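Local coordinates for capsular polysaccharide biosynthesis protein (PDB 4BQN), which binds coenzyme A and probably acts as an acetyltransferase in the biosynthesis of the capsular polysaccharide of Burkholderia pseudomallei, at residues 97-108 with 190-200; 121-130 with 288-296. The protein carries 1 engineered substitution. All coordinates share one frame; numbering follows the deposited sequence. Where two conformers were deposited one is given.

Contact 1: 97-108 with 190-200; sequences YMHWEGYHPTVN and CRQKRLFYTMN. With COA (coenzyme A), chain C.
With chi1 at 177°, His99 turns its CG away from its own backbone N, and Met199, at chi1 62°, tucks CG between its N and carbonyl carbon; these torsions bring Met199 CB and SD alongside the imidazole. CB lies over one face, SD 3.5 Å from His99 CE1, while the adenine of coenzyme A lies over the opposite face. In the ring plane, His99 NE2 donates an almost straight bond (2.8 Å) to the anti lone pair of Glu101 OE2, which fixes the ring's rotation; Arg299 holds the other carboxylate oxygen. The backbones are tied by Trp100 N, which meets a lone pair of Met199 O at 2.8 Å. Beyond, Trp100 CB sits over the Phe196 ring, 3.6 Å from its centroid, and Tyr103 OH reaches Cys190 O and Lys193 O, at 2.8 and 2.9 Å, either of which could take its single proton. Tyr97 OH accepts from pantetheine N8P (3.1 Å), and Asn200, whose OD1 is bonded to Tyr120, lies against the thiol arm. Two buried segments, mostly loop, thus build one wall of the coenzyme A pocket, where a water shared by Tyr97 OH, His99 ND1 and Asn200 ND2 reaches ribose O2B.

Contact 2: 121-130 with 288-296; sequences VDALIAGAVV and VSAFFDRVA. With COA (coenzyme A), chain C.
Val121 meets Phe291 from the short strand 121-122, its CG2 lying 3.7 Å from CZ of the ring. Asp122 then caps the helix that follows: its OD1 accepts from Ile125 N at 3.0 Å, on the anti side and 27° out of the carboxylate plane, while OD2 is held by Tyr242. One residue on, Ala123 presents CB to Val295 CG1 and to the Phe291 ring, and its carbonyl O comes 3.2 Å from Phe292 CD1 at the edge of that ring. Leu124 touches the Phe292 ring with its CA, while its side chain packs on helix 300-310. Ala126 CB fits between Val288 CG1, 3.8 Å away, and the edge of Phe291. Gly127 and Phe292 form the closest CA pair across the helices. Phe292, its CG trans to the backbone N, lays its ring flat against the Gly127 backbone, and CA stands 3.4 Å above the centre, 12° off the normal, in a CH-pi contact; having no side chain, Gly127 lets the ring lie directly on its CA. Ala296 CB lies over the opposite face. Farther along, Val129 barely reaches Val288, and Val130 closes the row, CG2 packing 3.5 Å from Ser289 CA. From the other flank of helix 288-296 the extended Arg294 forks to the 3'-phosphate of coenzyme A, NH1 to O7A and NH2 3.0 Å to O9A. This is close helix-helix packing, axes 8.8 Å apart and crossing at -130°, built on small residues against phenylalanines, with a phosphate-binding arginine on the outer helix face.

In the fold
Contact 1 lies near the middle of the chain, about 8 Å from its centre to the chain's centre, whereas contact 2 sits about 20 Å out, buried between its helices but with partly exposed residues at one end. They are joined directly: strands 107-108 and 121-122 pair antiparallel, Asn108 O lying 2.9 Å from Val121 N, and Thr106 OG1 probably bonds to Asp122 OD2. Loops and buried polar groups, bridged by waters, make contact 1; contact 2 is almost wholly apolar and has no hydrogen bond between its segments. Both serve the same ligand at different ends: 97-108 with 190-200 lines the adenine and part of the pantetheine arm, while 288-296 supplies an arginine for the 3'-phosphate.

Contact 1: 97-108 with 190-200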
loop_
_atom_site.group_PDB
_atom_site.type_symbol
_atom_site.label_atom_id
_atom_site.label_comp_id
_atom_site.label_asym_id
_atom_site.label_seq_id
_atom_site.Cartn_x
_atom_site.Cartn_y
_atom_site.Cartn_z
ATOM N N TYR A 97 6.696 -2.927 -4.121
ATOM C CA TYR A 97 5.826 -2.631 -2.998
ATOM C C TYR A 97 4.955 -1.450 -3.435
ATOM O O TYR A 97 5.456 -0.335 -3.680
ATOM C CB TYR A 97 6.624 -2.304 -1.741
ATOM C CG TYR A 97 5.732 -1.914 -0.596
ATOM C CD1 TYR A 97 4.845 -2.836 -0.027
ATOM C CD2 TYR A 97 5.742 -0.614 -0.101
ATOM C CE1 TYR A 97 4.017 -2.479 1.022
ATOM C CE2 TYR A 97 4.914 -0.243 0.953
ATOM C CZ TYR A 97 4.051 -1.180 1.505
ATOM O OH TYR A 97 3.234 -0.849 2.549
ATOM N N MET A 98 3.660 -1.690 -3.580
ATOM C CA MET A 98 2.780 -0.704 -4.179
ATOM C C MET A 98 2.247 0.249 -3.103
ATOM O O MET A 98 1.457 -0.145 -2.247
ATOM C CB MET A 98 1.636 -1.414 -4.905
ATOM C CG MET A 98 2.120 -2.266 -6.053
ATOM S SD MET A 98 0.877 -3.392 -6.714
ATOM C CE MET A 98 1.021 -4.754 -5.550
ATOM N N HIS A 99 2.656 1.510 -3.175
ATOM C CA HIS A 99 2.258 2.542 -2.230
ATOM C C HIS A 99 1.982 3.788 -3.060
ATOM O O HIS A 99 2.775 4.145 -3.943
ATOM C CB HIS A 99 3.364 2.738 -1.193
ATOM C CG HIS A 99 3.115 3.828 -0.201
ATOM N ND1 HIS A 99 2.979 3.588 1.151
ATOM C CD2 HIS A 99 3.035 5.173 -0.356
ATOM C CE1 HIS A 99 2.825 4.739 1.782
ATOM N NE2 HIS A 99 2.849 5.716 0.890
ATOM N N TRP A 100 0.847 4.426 -2.807
ATOM C CA TRP A 100 0.418 5.559 -3.623
ATOM C C TRP A 100 -0.525 6.414 -2.806
ATOM O O TRP A 100 -1.619 5.960 -2.458
ATOM C CB TRP A 100 -0.301 5.036 -4.869
ATOM C CG TRP A 100 -0.708 6.082 -5.840
ATOM C CD1 TRP A 100 -1.940 6.683 -5.956
ATOM C CD2 TRP A 100 0.102 6.613 -6.900
ATOM N NE1 TRP A 100 -1.931 7.574 -7.013
ATOM C CE2 TRP A 100 -0.689 7.558 -7.600
ATOM C CE3 TRP A 100 1.426 6.395 -7.319
ATOM C CZ2 TRP A 100 -0.209 8.260 -8.705
ATOM C CZ3 TRP A 100 1.904 7.092 -8.419
ATOM C CH2 TRP A 100 1.092 8.026 -9.090
ATOM N N GLU A 101 -0.118 7.648 -2.515
ATOM C CA GLU A 101 -0.902 8.572 -1.673
ATOM C C GLU A 101 -1.804 9.492 -2.499
ATOM O O GLU A 101 -2.459 10.365 -1.953
ATOM C CB GLU A 101 0.030 9.381 -0.757
ATOM C CG GLU A 101 0.758 8.476 0.212
ATOM C CD GLU A 101 1.825 9.182 1.001
ATOM O OE1 GLU A 101 1.714 10.409 1.191
ATOM O OE2 GLU A 101 2.770 8.491 1.418
ATOM N N GLY A 102 -1.846 9.296 -3.816
ATOM C CA GLY A 102 -2.503 10.271 -4.668
ATOM C C GLY A 102 -3.999 10.400 -4.482
ATOM O O GLY A 102 -4.548 11.463 -4.729
ATOM N N TYR A 103 -4.684 9.353 -4.030
ATOM C CA TYR A 103 -6.121 9.507 -3.774
ATOM C C TYR A 103 -6.407 10.179 -2.443
ATOM O O TYR A 103 -7.417 10.885 -2.302
ATOM C CB TYR A 103 -6.832 8.163 -3.780
ATOM C CG TYR A 103 -6.712 7.441 -5.090
ATOM C CD1 TYR A 103 -7.442 7.850 -6.206
ATOM C CD2 TYR A 103 -5.892 6.315 -5.212
ATOM C CE1 TYR A 103 -7.326 7.179 -7.422
ATOM C CE2 TYR A 103 -5.770 5.643 -6.415
ATOM C CZ TYR A 103 -6.499 6.062 -7.507
ATOM O OH TYR A 103 -6.371 5.367 -8.679
ATOM N N HIS A 104 -5.540 9.923 -1.463
ATOM C CA HIS A 104 -5.804 10.309 -0.070
ATOM C C HIS A 104 -4.561 10.994 0.472
ATOM O O HIS A 104 -3.849 10.452 1.320
ATOM C CB HIS A 104 -6.180 9.084 0.791
ATOM C CG HIS A 104 -6.932 8.023 0.050
ATOM N ND1 HIS A 104 -6.363 6.808 -0.274
ATOM C CD2 HIS A 104 -8.202 7.991 -0.436
ATOM C CE1 HIS A 104 -7.246 6.077 -0.931
ATOM N NE2 HIS A 104 -8.376 6.766 -1.037
ATOM N N PRO A 105 -4.286 12.215 -0.007
ATOM C CA PRO A 105 -2.990 12.804 0.304
ATOM C C PRO A 105 -2.856 13.216 1.774
ATOM O O PRO A 105 -1.759 13.556 2.210
ATOM C CB PRO A 105 -2.919 14.035 -0.628
ATOM C CG PRO A 105 -3.953 13.805 -1.669
ATOM C CD PRO A 105 -5.032 13.000 -0.997
ATOM N N THR A 106 -3.962 13.198 2.524
ATOM C CA THR A 106 -3.925 13.556 3.937
ATOM C C THR A 106 -3.738 12.345 4.860
ATOM O O THR A 106 -3.695 12.512 6.073
ATOM C CB THR A 106 -5.224 14.270 4.360
ATOM O OG1 THR A 106 -6.317 13.365 4.257
ATOM C CG2 THR A 106 -5.493 15.506 3.503
ATOM N N VAL A 107 -3.639 11.136 4.297
ATOM C CA VAL A 107 -3.689 9.905 5.096
ATOM C C VAL A 107 -2.307 9.283 5.200
ATOM O O VAL A 107 -1.581 9.194 4.219
ATOM C CB VAL A 107 -4.707 8.892 4.507
ATOM C CG1 VAL A 107 -4.690 7.562 5.252
ATOM C CG2 VAL A 107 -6.113 9.483 4.497
ATOM N N ASN A 108 -1.960 8.811 6.387
ATOM C CA ASN A 108 -0.772 7.994 6.560
ATOM C C ASN A 108 -1.019 7.004 7.698
ATOM O O ASN A 108 -2.168 6.721 8.023
ATOM C CB ASN A 108 0.478 8.862 6.737
ATOM C CG ASN A 108 1.716 8.180 6.189
ATOM O OD1 ASN A 108 2.204 7.213 6.772
ATOM N ND2 ASN A 108 2.206 8.644 5.049
ATOM N N CYS A 190 -4.571 6.243 -12.792
ATOM C CA CYS A 190 -5.058 6.521 -11.439
ATOM C C CYS A 190 -6.295 7.421 -11.405
ATOM O O CYS A 190 -7.152 7.256 -10.524
ATOM C CB CYS A 190 -3.942 7.081 -10.547
ATOM S SG CYS A 190 -3.260 8.672 -11.048
ATOM N N ARG A 191 -6.423 8.345 -12.362
ATOM C CA ARG A 191 -7.574 9.243 -12.339
ATOM C C ARG A 191 -8.810 8.632 -12.979
ATOM O O ARG A 191 -9.923 9.117 -12.752
ATOM C CB ARG A 191 -7.231 10.586 -12.965
ATOM C CG ARG A 191 -6.098 11.281 -12.229
ATOM C CD ARG A 191 -6.083 12.771 -12.479
ATOM N NE ARG A 191 -4.757 13.319 -12.233
ATOM C CZ ARG A 191 -4.399 14.561 -12.525
ATOM N NH1 ARG A 191 -5.284 15.401 -13.053
ATOM N NH2 ARG A 191 -3.154 14.961 -12.285
ATOM N N GLN A 192 -8.607 7.566 -13.755
ATOM C CA GLN A 192 -9.689 6.934 -14.500
ATOM C C GLN A 192 -10.290 5.745 -13.767
ATOM O O GLN A 192 -11.485 5.462 -13.909
ATOM C CB GLN A 192 -9.187 6.468 -15.868
ATOM C CG GLN A 192 -8.911 7.598 -16.855
ATOM C CD GLN A 192 -7.622 8.341 -16.554
ATOM O OE1 GLN A 192 -6.645 7.746 -16.105
ATOM N NE2 GLN A 192 -7.618 9.645 -16.790
ATOM N N LYS A 193 -9.451 5.054 -12.993
ATOM C CA LYS A 193 -9.821 3.819 -12.300
ATOM C C LYS A 193 -9.300 3.908 -10.880
ATOM O O LYS A 193 -8.179 4.352 -10.663
ATOM C CB LYS A 193 -9.157 2.607 -12.969
ATOM C CG LYS A 193 -9.659 2.293 -14.359
ATOM C CD LYS A 193 -8.715 1.330 -15.061
ATOM C CE LYS A 193 -8.715 1.583 -16.559
ATOM N NZ LYS A 193 -8.184 2.931 -16.919
ATOM N N ARG A 194 -10.093 3.460 -9.917
ATOM C CA ARG A 194 -9.638 3.473 -8.529
ATOM C C ARG A 194 -8.664 2.321 -8.325
ATOM O O ARG A 194 -9.056 1.166 -8.340
ATOM C CB ARG A 194 -10.826 3.338 -7.577
ATOM C CG ARG A 194 -10.458 3.528 -6.118
ATOM C CD ARG A 194 -11.595 3.148 -5.185
ATOM N NE ARG A 194 -12.858 3.860 -5.434
ATOM C CZ ARG A 194 -13.229 4.993 -4.832
ATOM N NH1 ARG A 194 -12.415 5.603 -3.989
ATOM N NH2 ARG A 194 -14.417 5.529 -5.080
ATOM N N LEU A 195 -7.388 2.652 -8.135
ATOM C CA LEU A 195 -6.337 1.637 -8.081
ATOM C C LEU A 195 -5.896 1.269 -6.661
ATOM O O LEU A 195 -5.244 0.244 -6.463
ATOM C CB LEU A 195 -5.121 2.092 -8.889
ATOM C CG LEU A 195 -5.346 2.271 -10.402
ATOM C CD1 LEU A 195 -4.045 2.702 -11.066
ATOM C CD2 LEU A 195 -5.914 1.002 -11.039
ATOM N N PHE A 196 -6.259 2.102 -5.691
ATOM C CA PHE A 196 -5.908 1.893 -4.277
ATOM C C PHE A 196 -7.108 2.223 -3.414
ATOM O O PHE A 196 -7.736 3.265 -3.626
ATOM C CB PHE A 196 -4.739 2.773 -3.829
ATOM C CG PHE A 196 -3.405 2.358 -4.397
ATOM C CD1 PHE A 196 -3.021 2.710 -5.689
ATOM C CD2 PHE A 196 -2.514 1.626 -3.618
ATOM C CE1 PHE A 196 -1.779 2.337 -6.194
ATOM C CE2 PHE A 196 -1.260 1.258 -4.121
ATOM C CZ PHE A 196 -0.906 1.602 -5.413
ATOM N N TYR A 197 -7.384 1.366 -2.422
ATOM C CA TYR A 197 -8.360 1.658 -1.363
ATOM C C TYR A 197 -7.724 2.443 -0.194
ATOM O O TYR A 197 -8.402 3.228 0.491
ATOM C CB TYR A 197 -8.907 0.350 -0.809
ATOM C CG TYR A 197 -9.841 -0.385 -1.729
ATOM C CD1 TYR A 197 -10.958 0.244 -2.282
ATOM C CD2 TYR A 197 -9.631 -1.739 -2.011
ATOM C CE1 TYR A 197 -11.832 -0.443 -3.113
ATOM C CE2 TYR A 197 -10.511 -2.445 -2.838
ATOM C CZ TYR A 197 -11.614 -1.794 -3.386
ATOM O OH TYR A 197 -12.504 -2.455 -4.205
ATOM N N THR A 198 -6.445 2.180 0.063
ATOM C CA THR A 198 -5.622 2.956 0.989
ATOM C C THR A 198 -4.265 3.059 0.322
ATOM O O THR A 198 -4.012 2.363 -0.696
ATOM C CB THR A 198 -5.406 2.270 2.341
ATOM O OG1 THR A 198 -4.479 1.196 2.138
ATOM C CG2 THR A 198 -6.721 1.707 2.913
ATOM N N MET A 199 -3.381 3.903 0.854
ATOM C CA MET A 199 -2.073 4.116 0.242
ATOM C C MET A 199 -1.330 2.828 -0.075
ATOM O O MET A 199 -0.508 2.795 -0.985
ATOM C CB MET A 199 -1.207 5.001 1.132
ATOM C CG MET A 199 -0.888 4.433 2.501
ATOM S SD MET A 199 -0.115 5.727 3.490
ATOM C CE MET A 199 0.473 4.775 4.882
ATOM N N ASN A 200 -1.570 1.774 0.712
ATOM C CA ASN A 200 -0.821 0.523 0.495
ATOM C C ASN A 200 -1.717 -0.707 0.319
ATOM O O ASN A 200 -1.256 -1.849 0.416
ATOM C CB ASN A 200 0.247 0.342 1.588
ATOM C CG ASN A 200 -0.354 0.403 2.977
ATOM O OD1 ASN A 200 -1.522 0.070 3.145
ATOM N ND2 ASN A 200 0.417 0.868 3.957
HETATM N N1A COA C . 5.964 6.515 -0.875
HETATM C C2A COA C . 6.016 6.967 0.404
HETATM N N3A COA C . 6.261 6.158 1.448
HETATM C C4A COA C . 6.504 4.845 1.230
HETATM C C5A COA C . 6.474 4.297 -0.120
HETATM C C6A COA C . 6.183 5.226 -1.205
HETATM N N6A COA C . 6.130 4.782 -2.477
HETATM N N7A COA C . 6.740 2.972 -0.048
HETATM C C8A COA C . 6.942 2.694 1.264
HETATM N N9A COA C . 6.774 3.804 2.017
HETATM C C1B COA C . 6.947 3.955 3.467
HETATM C C2B COA C . 6.545 2.754 4.305
HETATM O O2B COA C . 5.151 2.803 4.612
HETATM C C3B COA C . 7.441 2.968 5.515
HETATM O O3B COA C . 6.843 4.019 6.297
HETATM P P3B COA C . 7.321 4.358 7.795
HETATM O O7A COA C . 6.310 5.378 8.256
HETATM O O8A COA C . 7.220 3.046 8.526
HETATM O O9A COA C . 8.731 4.887 7.683
HETATM C C4B COA C . 8.734 3.501 4.898
HETATM O O4B COA C . 8.360 4.082 3.648
HETATM C C5B COA C . 9.810 2.437 4.678
HETATM O O5B COA C . 9.231 1.411 3.882
HETATM P P1A COA C . 9.987 0.778 2.637
HETATM O O1A COA C . 9.001 -0.139 1.975
HETATM O O2A COA C . 10.615 1.846 1.793
HETATM O O3A COA C . 11.208 -0.066 3.232
HETATM P P2A COA C . 11.358 -1.286 4.273
HETATM O O4A COA C . 12.103 -0.758 5.473
HETATM O O5A COA C . 11.991 -2.402 3.489
HETATM O O6A COA C . 9.889 -1.690 4.736
HETATM C CBP COA C . 7.650 -2.549 4.755
HETATM C CCP COA C . 8.995 -2.575 4.032
HETATM C CDP COA C . 6.656 -3.464 4.050
HETATM C CEP COA C . 7.857 -3.112 6.150
HETATM C CAP COA C . 7.156 -1.079 4.786
HETATM O OAP COA C . 6.784 -0.663 3.471
HETATM C C9P COA C . 6.017 -0.732 5.733
HETATM O O9P COA C . 6.246 -0.479 6.908
HETATM N N8P COA C . 4.779 -0.651 5.233
HETATM C C7P COA C . 3.636 -0.261 6.049
HETATM C C6P COA C . 3.133 -1.330 7.002
HETATM C C5P COA C . 2.687 -2.515 6.189
HETATM O O5P COA C . 3.458 -3.422 5.915
HETATM N N4P COA C . 1.424 -2.491 5.806
HETATM C C3P COA C . 0.856 -3.549 5.020
HETATM C C2P COA C . 0.289 -2.982 3.739
HETATM S S1P COA C . 0.164 -4.288 2.583
HETATM O O HOH W 1 3.149 1.730 3.122
HETATM O O HOH W 2 -4.583 6.139 2.000
HETATM O O HOH W 3 -9.798 5.023 -2.898
#

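Contact 2: 121-130 with 288-296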
loop_
_atom_site.group_PDB
_atom_site.type_symbol
_atom_site.label_atom_id
_atom_site.label_comp_id
_atom_site.label_asym_id
_atom_site.label_seq_id
_atom_site.Cartn_x
_atom_site.Cartn_y
_atom_site.Cartn_z
ATOM N N VAL A 121 -4.441 6.893 9.763
ATOM C CA VAL A 121 -4.916 8.115 10.383
ATOM C C VAL A 121 -4.819 9.272 9.397
ATOM O O VAL A 121 -4.117 9.191 8.381
ATOM C CB VAL A 121 -4.110 8.468 11.655
ATOM C CG1 VAL A 121 -4.277 7.396 12.735
ATOM C CG2 VAL A 121 -2.637 8.684 11.335
ATOM N N ASP A 122 -5.546 10.338 9.683
ATOM C CA ASP A 122 -5.486 11.518 8.841
ATOM C C ASP A 122 -4.416 12.453 9.402
ATOM O O ASP A 122 -4.595 13.077 10.451
ATOM C CB ASP A 122 -6.863 12.179 8.719
ATOM C CG ASP A 122 -6.897 13.233 7.641
ATOM O OD1 ASP A 122 -6.124 14.207 7.753
ATOM O OD2 ASP A 122 -7.655 13.054 6.658
ATOM N N ALA A 123 -3.277 12.494 8.721
ATOM C CA ALA A 123 -2.155 13.318 9.124
ATOM C C ALA A 123 -2.437 14.808 9.029
ATOM O O ALA A 123 -1.838 15.584 9.773
ATOM C CB ALA A 123 -0.917 12.964 8.320
ATOM N N LEU A 124 -3.324 15.233 8.132
ATOM C CA LEU A 124 -3.647 16.658 8.107
ATOM C C LEU A 124 -4.369 17.047 9.391
ATOM O O LEU A 124 -4.134 18.116 9.926
ATOM C CB LEU A 124 -4.460 17.027 6.864
ATOM C CG LEU A 124 -4.577 18.542 6.644
ATOM C CD1 LEU A 124 -3.217 19.200 6.432
ATOM C CD2 LEU A 124 -5.485 18.815 5.465
ATOM N N ILE A 125 -5.240 16.170 9.885
ATOM C CA ILE A 125 -5.869 16.374 11.200
ATOM C C ILE A 125 -4.808 16.493 12.296
ATOM O O ILE A 125 -4.922 17.352 13.161
ATOM C CB ILE A 125 -6.941 15.307 11.482
ATOM C CG1 ILE A 125 -8.145 15.622 10.602
ATOM C CG2 ILE A 125 -7.341 15.279 12.960
ATOM C CD1 ILE A 125 -9.314 14.675 10.729
ATOM N N ALA A 126 -3.784 15.639 12.264
ATOM C CA ALA A 126 -2.684 15.791 13.224
ATOM C C ALA A 126 -2.085 17.207 13.193
ATOM O O ALA A 126 -1.865 17.816 14.238
ATOM C CB ALA A 126 -1.603 14.738 13.006
ATOM N N GLY A 127 -1.854 17.736 11.993
ATOM C CA GLY A 127 -1.362 19.111 11.860
ATOM C C GLY A 127 -2.320 20.150 12.415
ATOM O O GLY A 127 -1.905 21.107 13.064
ATOM N N ALA A 128 -3.609 19.949 12.168
ATOM C CA ALA A 128 -4.640 20.830 12.712
ATOM C C ALA A 128 -4.656 20.801 14.246
ATOM O O ALA A 128 -4.767 21.854 14.885
ATOM C CB ALA A 128 -5.996 20.455 12.144
ATOM N N VAL A 129 -4.533 19.611 14.832
ATOM C CA VAL A 129 -4.467 19.467 16.294
ATOM C C VAL A 129 -3.282 20.261 16.856
ATOM O O VAL A 129 -3.416 20.992 17.844
ATOM C CB VAL A 129 -4.387 17.975 16.698
ATOM C CG1 VAL A 129 -4.006 17.799 18.167
ATOM C CG2 VAL A 129 -5.708 17.285 16.414
ATOM N N VAL A 130 -2.125 20.139 16.211
ATOM C CA VAL A 130 -0.938 20.885 16.634
ATOM C C VAL A 130 -1.163 22.400 16.559
ATOM O O VAL A 130 -0.702 23.129 17.439
ATOM C CB VAL A 130 0.321 20.464 15.831
ATOM C CG1 VAL A 130 1.502 21.377 16.125
ATOM C CG2 VAL A 130 0.678 19.020 16.147
ATOM N N VAL A 288 2.337 14.047 18.657
ATOM C CA VAL A 288 1.510 14.331 17.482
ATOM C C VAL A 288 2.244 15.333 16.565
ATOM O O VAL A 288 2.252 15.179 15.334
ATOM C CB VAL A 288 0.111 14.834 17.884
ATOM C CG1 VAL A 288 -0.709 15.214 16.655
ATOM C CG2 VAL A 288 -0.625 13.754 18.667
ATOM N N SER A 289 2.882 16.346 17.150
ATOM C CA SER A 289 3.670 17.301 16.362
ATOM C C SER A 289 4.865 16.636 15.649
ATOM O O SER A 289 5.139 16.904 14.476
ATOM C CB SER A 289 4.149 18.446 17.248
ATOM O OG SER A 289 4.814 19.432 16.481
ATOM N N ALA A 290 5.573 15.759 16.352
ATOM C CA ALA A 290 6.684 15.041 15.727
ATOM C C ALA A 290 6.196 14.205 14.544
ATOM O O ALA A 290 6.838 14.142 13.496
ATOM C CB ALA A 290 7.411 14.169 16.732
ATOM N N PHE A 291 5.045 13.565 14.718
ATOM C CA PHE A 291 4.436 12.770 13.650
ATOM C C PHE A 291 4.098 13.658 12.450
ATOM O O PHE A 291 4.463 13.351 11.301
ATOM C CB PHE A 291 3.171 12.060 14.172
ATOM C CG PHE A 291 2.317 11.461 13.089
ATOM C CD1 PHE A 291 2.799 10.418 12.300
ATOM C CD2 PHE A 291 1.021 11.910 12.872
ATOM C CE1 PHE A 291 2.011 9.863 11.301
ATOM C CE2 PHE A 291 0.228 11.353 11.874
ATOM C CZ PHE A 291 0.722 10.327 11.092
ATOM N N PHE A 292 3.418 14.774 12.708
ATOM C CA PHE A 292 3.030 15.642 11.615
ATOM C C PHE A 292 4.265 16.171 10.889
ATOM O O PHE A 292 4.281 16.210 9.652
ATOM C CB PHE A 292 2.178 16.815 12.088
ATOM C CG PHE A 292 1.767 17.721 10.966
ATOM C CD1 PHE A 292 0.863 17.278 10.008
ATOM C CD2 PHE A 292 2.310 18.994 10.841
ATOM C CE1 PHE A 292 0.497 18.090 8.944
ATOM C CE2 PHE A 292 1.942 19.815 9.785
ATOM C CZ PHE A 292 1.024 19.365 8.837
ATOM N N ASP A 293 5.293 16.563 11.634
ATOM C CA ASP A 293 6.516 17.075 11.009
ATOM C C ASP A 293 7.159 16.026 10.109
ATOM O O ASP A 293 7.669 16.333 9.025
ATOM C CB ASP A 293 7.533 17.518 12.069
ATOM C CG ASP A 293 7.166 18.826 12.756
ATOM O OD1 ASP A 293 6.208 19.514 12.333
ATOM O OD2 ASP A 293 7.866 19.168 13.738
ATOM N N ARG A 294 7.170 14.781 10.572
ATOM C CA ARG A 294 7.751 13.697 9.793
ATOM C C ARG A 294 6.988 13.472 8.487
ATOM O O ARG A 294 7.595 13.325 7.426
ATOM C CB ARG A 294 7.798 12.408 10.621
ATOM C CG ARG A 294 8.548 11.262 9.953
ATOM C CD ARG A 294 8.658 10.102 10.919
ATOM N NE ARG A 294 9.507 9.012 10.441
ATOM C CZ ARG A 294 9.066 7.970 9.751
ATOM N NH1 ARG A 294 7.785 7.875 9.422
ATOM N NH2 ARG A 294 9.914 7.021 9.384
ATOM N N VAL A 295 5.657 13.473 8.552
ATOM C CA VAL A 295 4.832 13.328 7.343
ATOM C C VAL A 295 5.016 14.533 6.405
ATOM O O VAL A 295 5.185 14.376 5.190
ATOM C CB VAL A 295 3.339 13.149 7.703
ATOM C CG1 VAL A 295 2.464 13.124 6.446
ATOM C CG2 VAL A 295 3.153 11.859 8.484
ATOM N N ALA A 296 4.990 15.737 6.970
ATOM C CA ALA A 296 4.952 16.948 6.159
ATOM C C ALA A 296 6.280 17.279 5.506
ATOM O O ALA A 296 6.317 18.033 4.526
ATOM C CB ALA A 296 4.488 18.120 7.012
HETATM N N1A COA C . 5.964 6.515 -0.875
HETATM C C2A COA C . 6.016 6.967 0.404
HETATM N N3A COA C . 6.261 6.158 1.448
HETATM C C4A COA C . 6.504 4.845 1.230
HETATM C C5A COA C . 6.474 4.297 -0.120
HETATM C C6A COA C . 6.183 5.226 -1.205
HETATM N N6A COA C . 6.130 4.782 -2.477
HETATM N N7A COA C . 6.740 2.972 -0.048
HETATM C C8A COA C . 6.942 2.694 1.264
HETATM N N9A COA C . 6.774 3.804 2.017
HETATM C C1B COA C . 6.947 3.955 3.467
HETATM C C2B COA C . 6.545 2.754 4.305
HETATM O O2B COA C . 5.151 2.803 4.612
HETATM C C3B COA C . 7.441 2.968 5.515
HETATM O O3B COA C . 6.843 4.019 6.297
HETATM P P3B COA C . 7.321 4.358 7.795
HETATM O O7A COA C . 6.310 5.378 8.256
HETATM O O8A COA C . 7.220 3.046 8.526
HETATM O O9A COA C . 8.731 4.887 7.683
HETATM C C4B COA C . 8.734 3.501 4.898
HETATM O O4B COA C . 8.360 4.082 3.648
HETATM C C5B COA C . 9.810 2.437 4.678
HETATM O O5B COA C . 9.231 1.411 3.882
HETATM P P1A COA C . 9.987 0.778 2.637
HETATM O O1A COA C . 9.001 -0.139 1.975
HETATM O O2A COA C . 10.615 1.846 1.793
HETATM O O3A COA C . 11.208 -0.066 3.232
HETATM P P2A COA C . 11.358 -1.286 4.273
HETATM O O4A COA C . 12.103 -0.758 5.473
HETATM O O5A COA C . 11.991 -2.402 3.489
HETATM O O6A COA C . 9.889 -1.690 4.736
HETATM C CBP COA C . 7.650 -2.549 4.755
HETATM C CCP COA C . 8.995 -2.575 4.032
HETATM C CDP COA C . 6.656 -3.464 4.050
HETATM C CEP COA C . 7.857 -3.112 6.150
HETATM C CAP COA C . 7.156 -1.079 4.786
HETATM O OAP COA C . 6.784 -0.663 3.471
HETATM C C9P COA C . 6.017 -0.732 5.733
HETATM O O9P COA C . 6.246 -0.479 6.908
HETATM N N8P COA C . 4.779 -0.651 5.233
HETATM C C7P COA C . 3.636 -0.261 6.049
HETATM C C6P COA C . 3.133 -1.330 7.002
HETATM C C5P COA C . 2.687 -2.515 6.189
HETATM O O5P COA C . 3.458 -3.422 5.915
HETATM N N4P COA C . 1.424 -2.491 5.806
HETATM C C3P COA C . 0.856 -3.549 5.020
HETATM C C2P COA C . 0.289 -2.982 3.739
HETATM S S1P COA C . 0.164 -4.288 2.583
#